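Glycoside hydrolase family 31 (Trueperella pyogenes, PDB 5I0F) breaks down cycloalternan as a family 31 glycoside hydrolase, probably by a retaining mechanism through a covalent glycosyl-enzyme intermediate. Local coordinates at residues Y454-D458 with L459-G463. Sequence-based numbering, arbitrary orientation.
Sequences YLVED and LDIDG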
ATOM      1  N   TYR A 454      -9.224  20.684 -15.179  1.00 22.57           N
ATOM      2  CA  TYR A 454     -10.477  20.765 -15.989  1.00 22.53           C
ATOM      3  C   TYR A 454     -11.456  19.608 -15.722  1.00 22.02           C
ATOM      4  O   TYR A 454     -12.667  19.791 -15.850  1.00 22.09           O
ATOM      5  CB  TYR A 454     -10.195  20.878 -17.484  1.00 22.96           C
ATOM      6  CG  TYR A 454     -10.016  19.552 -18.177  1.00 22.58           C
ATOM      7  CD1 TYR A 454      -8.776  18.910 -18.207  1.00 22.53           C
ATOM      8  CD2 TYR A 454     -11.091  18.923 -18.799  1.00 22.40           C
ATOM      9  CE1 TYR A 454      -8.625  17.699 -18.848  1.00 22.15           C
ATOM     10  CE2 TYR A 454     -10.945  17.706 -19.424  1.00 22.35           C
ATOM     11  CZ  TYR A 454      -9.711  17.097 -19.440  1.00 21.89           C
ATOM     12  OH  TYR A 454      -9.586  15.889 -20.078  1.00 22.56           O
ATOM     13  N   LEU A 455     -10.938  18.441 -15.344  1.00 21.07           N
ATOM     14  CA  LEU A 455     -11.793  17.291 -14.989  1.00 20.71           C
ATOM     15  C   LEU A 455     -12.713  17.634 -13.826  1.00 20.85           C
ATOM     16  O   LEU A 455     -13.870  17.235 -13.815  1.00 20.73           O
ATOM     17  CB  LEU A 455     -10.955  16.063 -14.599  1.00 20.03           C
ATOM     18  CG  LEU A 455     -10.063  15.519 -15.707  1.00 19.99           C
ATOM     19  CD1 LEU A 455      -9.115  14.490 -15.108  1.00 20.04           C
ATOM     20  CD2 LEU A 455     -10.906  14.937 -16.852  1.00 19.96           C
ATOM     21  N   VAL A 456     -12.173  18.361 -12.850  1.00 21.69           N
ATOM     22  CA  VAL A 456     -12.910  18.765 -11.670  1.00 22.66           C
ATOM     23  C   VAL A 456     -13.716  20.047 -11.963  1.00 23.89           C
ATOM     24  O   VAL A 456     -14.903  20.095 -11.671  1.00 24.19           O
ATOM     25  CB  VAL A 456     -11.990  18.959 -10.456  1.00 23.08           C
ATOM     26  CG1 VAL A 456     -12.802  19.294  -9.236  1.00 23.85           C
ATOM     27  CG2 VAL A 456     -11.204  17.676 -10.155  1.00 23.00           C
ATOM     28  N   GLU A 457     -13.083  21.066 -12.533  1.00 24.13           N
ATOM     29  CA  GLU A 457     -13.731  22.378 -12.679  1.00 25.85           C
ATOM     30  C   GLU A 457     -14.744  22.437 -13.812  1.00 26.04           C
ATOM     31  O   GLU A 457     -15.764  23.099 -13.658  1.00 26.88           O
ATOM     32  CB  GLU A 457     -12.700  23.503 -12.824  1.00 26.98           C
ATOM     33  CG  GLU A 457     -11.896  23.697 -11.557  1.00 28.36           C
ATOM     34  CD  GLU A 457     -11.033  24.937 -11.561  1.00 30.41           C
ATOM     35  OE1 GLU A 457     -10.860  25.594 -12.630  1.00 32.69           O
ATOM     36  OE2 GLU A 457     -10.511  25.238 -10.479  1.00 31.11           O
ATOM     37  N   ASP A 458     -14.458  21.763 -14.931  1.00 25.58           N
ATOM     38  CA  ASP A 458     -15.300  21.805 -16.126  1.00 26.57           C
ATOM     39  C   ASP A 458     -16.209  20.571 -16.203  1.00 25.87           C
ATOM     40  O   ASP A 458     -17.407  20.732 -16.367  1.00 26.39           O
ATOM     41  CB  ASP A 458     -14.454  22.012 -17.406  1.00 27.29           C
ATOM     42  CG  ASP A 458     -13.585  23.279 -17.341  1.00 28.62           C
ATOM     43  OD1 ASP A 458     -13.959  24.186 -16.562  1.00 30.59           O
ATOM     44  OD2 ASP A 458     -12.537  23.399 -18.043  1.00 28.51           O
ATOM     45  N   LEU A 459     -15.669  19.368 -16.064  1.00 24.51           N
ATOM     46  CA  LEU A 459     -16.490  18.147 -16.126  1.00 24.18           C
ATOM     47  C   LEU A 459     -17.219  17.777 -14.819  1.00 23.66           C
ATOM     48  O   LEU A 459     -18.192  17.019 -14.854  1.00 23.53           O
ATOM     49  CB  LEU A 459     -15.649  16.976 -16.622  1.00 24.45           C
ATOM     50  CG  LEU A 459     -15.143  17.098 -18.055  1.00 25.64           C
ATOM     51  CD1 LEU A 459     -14.402  15.819 -18.453  1.00 25.56           C
ATOM     52  CD2 LEU A 459     -16.263  17.381 -19.034  1.00 26.38           C
ATOM     53  N   ASP A 460     -16.758  18.325 -13.692  1.00 22.85           N
ATOM     54  CA  ASP A 460     -17.426  18.234 -12.392  1.00 23.18           C
ATOM     55  C   ASP A 460     -17.287  16.856 -11.724  1.00 22.12           C
ATOM     56  O   ASP A 460     -18.166  16.448 -10.986  1.00 21.53           O
ATOM     57  CB  ASP A 460     -18.899  18.678 -12.492  1.00 24.21           C
ATOM     58  CG  ASP A 460     -19.498  19.102 -11.146  1.00 25.49           C
ATOM     59  OD1 ASP A 460     -18.767  19.643 -10.277  1.00 25.85           O
ATOM     60  OD2 ASP A 460     -20.723  18.893 -10.967  1.00 25.70           O
ATOM     61  N   ILE A 461     -16.172  16.158 -11.938  1.00 21.28           N
ATOM     62  CA  ILE A 461     -15.940  14.926 -11.192  1.00 20.95           C
ATOM     63  C   ILE A 461     -15.730  15.208  -9.700  1.00 20.76           C
ATOM     64  O   ILE A 461     -15.425  16.336  -9.285  1.00 20.56           O
ATOM     65  CB  ILE A 461     -14.780  14.070 -11.739  1.00 21.42           C
ATOM     66  CG1 ILE A 461     -13.433  14.689 -11.480  1.00 21.95           C
ATOM     67  CG2 ILE A 461     -14.950  13.759 -13.224  1.00 21.59           C
ATOM     68  CD1 ILE A 461     -12.320  13.696 -11.687  1.00 22.40           C
ATOM     69  N   ASP A 462     -15.902  14.163  -8.892  1.00 20.45           N
ATOM     70  CA  ASP A 462     -15.997  14.297  -7.449  1.00 20.09           C
ATOM     71  C   ASP A 462     -14.786  13.753  -6.688  1.00 19.87           C
ATOM     72  O   ASP A 462     -14.720  13.862  -5.460  1.00 20.33           O
ATOM     73  CB  ASP A 462     -17.240  13.566  -6.984  1.00 20.26           C
ATOM     74  CG  ASP A 462     -18.478  14.084  -7.658  1.00 20.60           C
ATOM     75  OD1 ASP A 462     -18.846  15.204  -7.324  1.00 19.94           O
ATOM     76  OD2 ASP A 462     -19.070  13.375  -8.515  1.00 21.01           O
ATOM     77  N   GLY A 463     -13.844  13.153  -7.395  1.00 18.94           N
ATOM     78  CA  GLY A 463     -12.672  12.622  -6.732  1.00 18.32           C
ATOM     79  C   GLY A 463     -11.836  11.761  -7.634  1.00 17.30           C
ATOM     80  O   GLY A 463     -12.174  11.555  -8.820  1.00 16.54           O
TER
HETATM   81  O   HOH W   1     -17.068  21.634 -10.941  1.00 29.62           O
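The carbonyl oxygen of Y454 takes two backbone donors where its helix runs out: the N of D458 reaches Y454 O at 2.8 Å, the ordinary helical spacing, and the N of L459 reaches the same oxygen at 3.0 Å. The second N-H comes almost head-on, with a C=O...N angle of 163°. One residue further along, I461 N bonds to L455 O at 3.2 Å, nearly straight at 172°, spanning six residues instead of the helical four. The chain departs from helical angles at D460, whose phi is positive. Its N gives V456 O a weak, bent bond of 3.3 Å, and its CA-H points at the same oxygen. A water hydrogen-bonds both V456 O, at 2.8 Å, and D460 OD1, at 2.7 Å, though acceptors elsewhere compete for its protons; that carboxylate oxygen also forms a salt bridge with K509.

On the apolar side, L459 CD1 meets L455 CD2 at 3.9 Å and also touches the Y454 ring at CE2. I461 folds back over the last turn: with chi1 at 71°, CG1 sits between its own N and carbonyl carbon, lying against L455 O and meeting V456 CG2 at 4.0 Å, while CD1 reaches L455 CB.

This turn leads the chain from helix 453-457 into strand 463-466 of the TIM barrel. Helix 370-379 packs alongside, its I374 touching both L459 and I461, and backbone hydrogen bonds pair D462 with V384 and G463 with L386, joining the chain to the adjacent parallel strand 383-388.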